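Side-chain contacts in cell cycle serine/threonine-protein kinase CDC5/MSD2 (Saccharomyces cerevisiae, PDB 6MF4), which phosphorylates serine and threonine residues of proteins to drive mitotic exit, and is represented here by its polo-box domain, the phosphoprotein-binding part: residues G72-E75 with A76-Q79; T249-L252 with V253-L256; N268-E271 with K272-L275. All coordinates share one frame; numbering follows the deposited sequence.

Interaction 1: residues G72-E75 with A76-Q79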
loop_
_atom_site.group_PDB
_atom_site.type_symbol
_atom_site.label_atom_id
_atom_site.label_comp_id
_atom_site.label_asym_id
_atom_site.label_seq_id
_atom_site.Cartn_x
_atom_site.Cartn_y
_atom_site.Cartn_z
ATOM N N GLY A 72 -10.825 8.480 -9.286
ATOM C CA GLY A 72 -11.768 8.460 -8.185
ATOM C C GLY A 72 -11.687 9.707 -7.325
ATOM O O GLY A 72 -12.708 10.253 -6.906
ATOM N N ILE A 73 -10.469 10.161 -7.053
ATOM C CA ILE A 73 -10.280 11.358 -6.246
ATOM C C ILE A 73 -10.862 12.557 -6.990
ATOM O O ILE A 73 -11.590 13.367 -6.413
ATOM C CB ILE A 73 -8.791 11.593 -5.929
ATOM C CG1 ILE A 73 -8.293 10.516 -4.962
ATOM C CG2 ILE A 73 -8.569 12.981 -5.324
ATOM C CD1 ILE A 73 -6.787 10.483 -4.785
ATOM N N VAL A 74 -10.543 12.656 -8.276
ATOM C CA VAL A 74 -11.023 13.757 -9.105
ATOM C C VAL A 74 -12.549 13.744 -9.179
ATOM O O VAL A 74 -13.182 14.800 -9.209
ATOM C CB VAL A 74 -10.411 13.694 -10.527
ATOM C CG1 VAL A 74 -11.125 14.650 -11.491
ATOM C CG2 VAL A 74 -8.926 14.021 -10.470
ATOM N N GLU A 75 -13.143 12.556 -9.193
ATOM C CA GLU A 75 -14.597 12.452 -9.261
ATOM C C GLU A 75 -15.219 12.874 -7.939
ATOM O O GLU A 75 -16.284 13.492 -7.915
ATOM C CB GLU A 75 -15.024 11.029 -9.620
ATOM C CG GLU A 75 -16.522 10.750 -9.447
ATOM C CD GLU A 75 -17.409 11.669 -10.280
ATOM O OE1 GLU A 75 -18.614 11.768 -9.967
ATOM O OE2 GLU A 75 -16.908 12.281 -11.248
ATOM N N ALA A 76 -14.555 12.546 -6.836
ATOM C CA ALA A 76 -15.035 12.967 -5.527
ATOM C C ALA A 76 -15.014 14.490 -5.468
ATOM O O ALA A 76 -15.943 15.115 -4.956
ATOM C CB ALA A 76 -14.183 12.358 -4.408
ATOM N N GLU A 77 -13.959 15.082 -6.020
ATOM C CA GLU A 77 -13.815 16.535 -6.058
ATOM C C GLU A 77 -14.887 17.176 -6.942
ATOM O O GLU A 77 -15.354 18.283 -6.665
ATOM C CB GLU A 77 -12.416 16.919 -6.550
ATOM C CG GLU A 77 -11.305 16.595 -5.554
ATOM C CD GLU A 77 -9.923 16.979 -6.051
ATOM O OE1 GLU A 77 -9.638 16.778 -7.250
ATOM O OE2 GLU A 77 -9.118 17.484 -5.238
ATOM N N ALA A 78 -15.284 16.475 -7.999
ATOM C CA ALA A 78 -16.345 16.954 -8.882
ATOM C C ALA A 78 -17.698 16.888 -8.184
ATOM O O ALA A 78 -18.547 17.760 -8.379
ATOM C CB ALA A 78 -16.376 16.146 -10.166
ATOM N N GLN A 79 -17.902 15.852 -7.377
ATOM C CA GLN A 79 -19.150 15.710 -6.644
ATOM C C GLN A 79 -19.257 16.826 -5.616
ATOM O O GLN A 79 -20.327 17.401 -5.413
ATOM C CB GLN A 79 -19.236 14.336 -5.976
ATOM C CG GLN A 79 -19.505 13.214 -6.969
ATOM C CD GLN A 79 -19.323 11.837 -6.372
ATOM O OE1 GLN A 79 -19.405 11.655 -5.158
ATOM N NE2 GLN A 79 -19.071 10.855 -7.228
#
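Glu75 and Gln79 form a side-chain hydrogen bond one turn apart on helix 56-82, the long helix of the polo-box domain that probably corresponds to the Polo cap of the family, packed beside the helices that end polo box 2. The amide nitrogen Gln79 NE2 lies 2.9 Å from Glu75 OE1, and at 166° the N-H points almost straight at the oxygen. The acceptor sits nearly in the amide plane, whereas the donor comes to the anti side of OE1, 17° out of the carboxylate plane. The two side chains cross at about a right angle. Glu75 has CG anti to its backbone N (chi1 169°) and then bends at chi2, which folds the carboxylate forward along the helix; Gln79 stays extended beyond CG. Glu75 OE1 is also 3.4 Å from Gln79 CG, so the oxygen lies against the methylene as well as the amide. Replacing Gln79 by an alanine would probably leave Glu75 OE1 without this donor and let the carboxylate turn more freely.

On another side of the helix, Glu77 CG packs 3.4 Å from Ile73 O, and its carboxylate is committed to helix 269-283 through salt bridges with Arg270 and Lys277. Beneath these side chains the backbone bonds run from i+4 to i, as in Glu77 N to Ile73 O at 3.0 Å. Ile73 and Ala76 meet Leu252. A cap helix laid against helices 252-258 and 269-283, its Glu75-Gln79 pair outward, is consistent with the Polo cap of polo-like kinases.

Interaction 2: residues T249-L252 with V253-L256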
loop_
_atom_site.group_PDB
_atom_site.type_symbol
_atom_site.label_atom_id
_atom_site.label_comp_id
_atom_site.label_asym_id
_atom_site.label_seq_id
_atom_site.Cartn_x
_atom_site.Cartn_y
_atom_site.Cartn_z
ATOM N N THR A 249 -12.054 5.953 8.969
ATOM C CA THR A 249 -12.286 5.912 7.525
ATOM C C THR A 249 -13.564 6.648 7.155
ATOM O O THR A 249 -14.597 6.479 7.804
ATOM C CB THR A 249 -12.357 4.456 7.029
ATOM O OG1 THR A 249 -11.103 3.812 7.289
ATOM C CG2 THR A 249 -12.660 4.387 5.532
ATOM N N TYR A 250 -13.475 7.465 6.106
ATOM C CA TYR A 250 -14.599 8.256 5.616
ATOM C C TYR A 250 -14.721 8.156 4.103
ATOM O O TYR A 250 -13.724 7.919 3.415
ATOM C CB TYR A 250 -14.436 9.732 5.987
ATOM C CG TYR A 250 -14.200 10.007 7.451
ATOM C CD1 TYR A 250 -12.916 9.997 7.979
ATOM C CD2 TYR A 250 -15.258 10.296 8.302
ATOM C CE1 TYR A 250 -12.692 10.257 9.316
ATOM C CE2 TYR A 250 -15.044 10.557 9.642
ATOM C CZ TYR A 250 -13.760 10.537 10.143
ATOM O OH TYR A 250 -13.546 10.793 11.479
ATOM N N PRO A 251 -15.942 8.347 3.572
ATOM C CA PRO A 251 -16.033 8.647 2.143
ATOM C C PRO A 251 -15.270 9.928 1.851
ATOM O O PRO A 251 -15.413 10.893 2.600
ATOM C CB PRO A 251 -17.538 8.819 1.904
ATOM C CG PRO A 251 -18.190 8.077 3.022
ATOM C CD PRO A 251 -17.272 8.232 4.199
ATOM N N LEU A 252 -14.462 9.939 0.798
ATOM C CA LEU A 252 -13.642 11.101 0.494
ATOM C C LEU A 252 -14.506 12.341 0.269
ATOM O O LEU A 252 -14.163 13.433 0.718
ATOM C CB LEU A 252 -12.770 10.831 -0.733
ATOM C CG LEU A 252 -11.910 11.991 -1.238
ATOM C CD1 LEU A 252 -11.002 12.529 -0.139
ATOM C CD2 LEU A 252 -11.085 11.552 -2.441
ATOM N N VAL A 253 -15.626 12.168 -0.420
ATOM C CA VAL A 253 -16.487 13.299 -0.745
ATOM C C VAL A 253 -17.033 13.939 0.535
ATOM O O VAL A 253 -17.234 15.149 0.592
ATOM C CB VAL A 253 -17.649 12.874 -1.678
ATOM C CG1 VAL A 253 -18.573 11.874 -0.992
ATOM C CG2 VAL A 253 -18.423 14.099 -2.159
ATOM N N GLU A 254 -17.240 13.126 1.567
ATOM C CA GLU A 254 -17.694 13.631 2.860
ATOM C C GLU A 254 -16.628 14.502 3.529
ATOM O O GLU A 254 -16.945 15.519 4.148
ATOM C CB GLU A 254 -18.075 12.465 3.776
ATOM C CG GLU A 254 -18.497 12.882 5.181
ATOM C CD GLU A 254 -18.857 11.696 6.063
ATOM O OE1 GLU A 254 -18.672 11.793 7.295
ATOM O OE2 GLU A 254 -19.328 10.669 5.526
ATOM N N VAL A 255 -15.365 14.104 3.404
ATOM C CA VAL A 255 -14.262 14.877 3.966
ATOM C C VAL A 255 -14.094 16.183 3.200
ATOM O O VAL A 255 -13.797 17.221 3.788
ATOM C CB VAL A 255 -12.934 14.080 3.942
ATOM C CG1 VAL A 255 -11.750 14.964 4.328
ATOM C CG2 VAL A 255 -13.020 12.886 4.876
ATOM N N LEU A 256 -14.285 16.130 1.886
ATOM C CA LEU A 256 -14.167 17.324 1.061
ATOM C C LEU A 256 -15.241 18.340 1.443
ATOM O O LEU A 256 -14.954 19.529 1.589
ATOM C CB LEU A 256 -14.263 16.965 -0.423
ATOM C CG LEU A 256 -13.059 16.184 -0.958
ATOM C CD1 LEU A 256 -13.342 15.631 -2.344
ATOM C CD2 LEU A 256 -11.816 17.053 -0.980
#
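Tyr250 and Val255 meet where the last strand of the polo box 2 sheet, 247-251, turns into helix 252-258, a strand-to-helix junction with Pro251 at the N-cap position. Their side chains cross at about a right angle, with Val255 CG2 3.6 Å from Tyr250 CB; the methyl approaches the ring obliquely. A chi1 of 171° puts Val255 CG2, beside the backbone N, on the tyrosine's side and leaves CG1 for helix 269-283.

Glu254 comes to the same tyrosine differently. Its OE1 stands at the ring edge, near the ring plane, with Glu254 OE1 3.9 Å from Tyr250 CD2, and the carboxylate and ring planes are 76° apart. A chi1 of 177° swings Glu254 CG away from the backbone N, and the extended chain reaches back to the CG-CD edge of the proline, bringing Glu254 OE2 to 3.5 Å from Pro251 CD. These are van der Waals contacts of an acid with carbon, on the more exposed side of the junction.

The first turn starts with weak bonds: Pro251 O accepts from both Glu254 N and Val255 N, the latter at 3.3 Å. The next bond, Leu256 N to Leu252 O, is regular at 2.9 Å. On the buried side Leu252 and Leu256, which also touch helices 56-82 and 269-283, are set obliquely to each other, and their nearest side-chain atoms are Leu252 CG and Leu256 CD1, 4.1 Å apart.

Interaction 3: residues N268-E271 with K272-L275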
loop_
_atom_site.group_PDB
_atom_site.type_symbol
_atom_site.label_atom_id
_atom_site.label_comp_id
_atom_site.label_asym_id
_atom_site.label_seq_id
_atom_site.Cartn_x
_atom_site.Cartn_y
_atom_site.Cartn_z
ATOM N N ASN A 268 -4.054 19.376 7.861
ATOM C CA ASN A 268 -3.785 20.048 6.590
ATOM C C ASN A 268 -4.218 19.192 5.390
ATOM O O ASN A 268 -3.458 18.976 4.444
ATOM C CB ASN A 268 -2.294 20.397 6.502
ATOM C CG ASN A 268 -1.901 21.512 7.446
ATOM O OD1 ASN A 268 -2.738 22.314 7.857
ATOM N ND2 ASN A 268 -0.623 21.561 7.807
ATOM N N PHE A 269 -5.456 18.717 5.441
ATOM C CA PHE A 269 -5.945 17.730 4.488
ATOM C C PHE A 269 -5.822 18.165 3.025
ATOM O O PHE A 269 -5.420 17.370 2.174
ATOM C CB PHE A 269 -7.403 17.390 4.804
ATOM C CG PHE A 269 -8.092 16.614 3.719
ATOM C CD1 PHE A 269 -7.834 15.265 3.539
ATOM C CD2 PHE A 269 -9.003 17.236 2.883
ATOM C CE1 PHE A 269 -8.469 14.551 2.536
ATOM C CE2 PHE A 269 -9.639 16.531 1.882
ATOM C CZ PHE A 269 -9.373 15.186 1.709
ATOM N N ARG A 270 -6.151 19.417 2.722
ATOM C CA ARG A 270 -6.193 19.850 1.329
ATOM C C ARG A 270 -4.810 19.844 0.686
ATOM O O ARG A 270 -4.667 19.519 -0.495
ATOM C CB ARG A 270 -6.809 21.246 1.215
ATOM C CG ARG A 270 -6.951 21.740 -0.225
ATOM C CD ARG A 270 -7.858 20.830 -1.058
ATOM N NE ARG A 270 -7.116 20.008 -2.014
ATOM C CZ ARG A 270 -7.684 19.232 -2.934
ATOM N NH1 ARG A 270 -9.008 19.160 -3.025
ATOM N NH2 ARG A 270 -6.929 18.524 -3.763
ATOM N N GLU A 271 -3.791 20.213 1.453
ATOM C CA GLU A 271 -2.427 20.177 0.945
ATOM C C GLU A 271 -1.998 18.729 0.726
ATOM O O GLU A 271 -1.338 18.405 -0.261
ATOM C CB GLU A 271 -1.470 20.881 1.909
ATOM C CG GLU A 271 0.012 20.720 1.568
ATOM C CD GLU A 271 0.370 21.244 0.185
ATOM O OE1 GLU A 271 -0.402 22.050 -0.376
ATOM O OE2 GLU A 271 1.433 20.845 -0.342
ATOM N N LYS A 272 -2.384 17.857 1.647
ATOM C CA LYS A 272 -2.012 16.453 1.545
ATOM C C LYS A 272 -2.685 15.796 0.344
ATOM O O LYS A 272 -2.057 15.014 -0.365
ATOM C CB LYS A 272 -2.358 15.717 2.839
ATOM C CG LYS A 272 -1.387 16.055 3.961
ATOM C CD LYS A 272 -1.794 15.458 5.294
ATOM C CE LYS A 272 -0.735 15.736 6.366
ATOM N NZ LYS A 272 0.056 16.987 6.115
ATOM N N LEU A 273 -3.952 16.124 0.097
ATOM C CA LEU A 273 -4.657 15.539 -1.041
ATOM C C LEU A 273 -4.034 16.001 -2.358
ATOM O O LEU A 273 -3.986 15.249 -3.329
ATOM C CB LEU A 273 -6.143 15.895 -1.004
ATOM C CG LEU A 273 -7.012 15.163 -2.033
ATOM C CD1 LEU A 273 -7.015 13.652 -1.784
ATOM C CD2 LEU A 273 -8.436 15.708 -2.023
ATOM N N THR A 274 -3.552 17.237 -2.387
ATOM C CA THR A 274 -2.853 17.749 -3.557
ATOM C C THR A 274 -1.571 16.957 -3.804
ATOM O O THR A 274 -1.268 16.585 -4.939
ATOM C CB THR A 274 -2.523 19.245 -3.395
ATOM O OG1 THR A 274 -3.742 19.994 -3.374
ATOM C CG2 THR A 274 -1.646 19.746 -4.541
ATOM N N LEU A 275 -0.820 16.700 -2.737
ATOM C CA LEU A 275 0.408 15.917 -2.837
ATOM C C LEU A 275 0.098 14.498 -3.309
ATOM O O LEU A 275 0.812 13.933 -4.138
ATOM C CB LEU A 275 1.132 15.884 -1.489
ATOM C CG LEU A 275 1.841 17.185 -1.099
ATOM C CD1 LEU A 275 2.215 17.171 0.369
ATOM C CD2 LEU A 275 3.077 17.404 -1.958
#
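Arg270 lays one face of its guanidinium over Leu273, whose CD2 methyl stands 3.3 Å above the plane, offset toward the rim. Leu273 CD2 is 3.6 Å from Arg270 NH2, and the two side chains run obliquely to each other. Arg270 leaves the backbone with chi1 at -177°, its CG opposite the backbone N, and then bends at chi2 and chi3, which carries the flat group forward along the helix, toward Leu273 and Thr274. Leu273 thus packs against a group whose charge is already paired, through NH1, with Glu77 of helix 56-82.

Thr274 sits at the guanidinium edge, near its plane, with Thr274 OG1 3.5 Å from Arg270 NH2. Thr274 OG1 donates to the backbone oxygen Arg270 O at 3.1 Å, and Thr274 N donates to the same Arg270 O at 3.2 Å. The two donors reach it from opposite faces of the carbonyl plane, tilted 22° and 34° from it, so one acceptor is gripped twice.

All this occupies the first turns of helix 269-283, the C-terminal helix of polo box 2, which packs with its inner side across the antiparallel sheet. Phe269 and Leu273 lie side by side, pointing the same way; Phe269 reaches Met229 of the sheet, and Leu273 faces helices 252-258 and 56-82. Phe269 CZ comes to 3.9 Å from Leu273 CD2, with the methyl set obliquely to the ring. Asn268 holds the N-cap position, where its side chain makes no capping bond, and its backbone oxygen accepts from Lys272 N. The Lys272 ammonium goes to a salt bridge with Asp225 and a cation-pi contact with Phe223. Along the exposed side, Glu271 bends at chi2 and brings Glu271 OE2 to 3.8 Å from Leu275 CG.

Overall arrangement
From the N terminus, interaction 1 comes first, inside helix 56-82; interaction 2 follows much later, where strand 247-251 passes into helix 252-258, and interaction 3 opens helix 269-283. Each is local and closes no long loop, and they run in series without nesting or crossing. In space they converge, with centres about 11 to 14 Å apart. Ala76 CB meets Leu252 CD2 at 3.8 Å between interactions 1 and 2, and Val255 CG1 meets Phe269 CZ at 3.5 Å between 2 and 3. A salt bridge, Glu77 OE2 to Arg270 NH1 at 2.8 Å, joins 1 to 3. Together they tie helix 56-82, the probable Polo cap, to the last strand and the two closing helices of polo box 2.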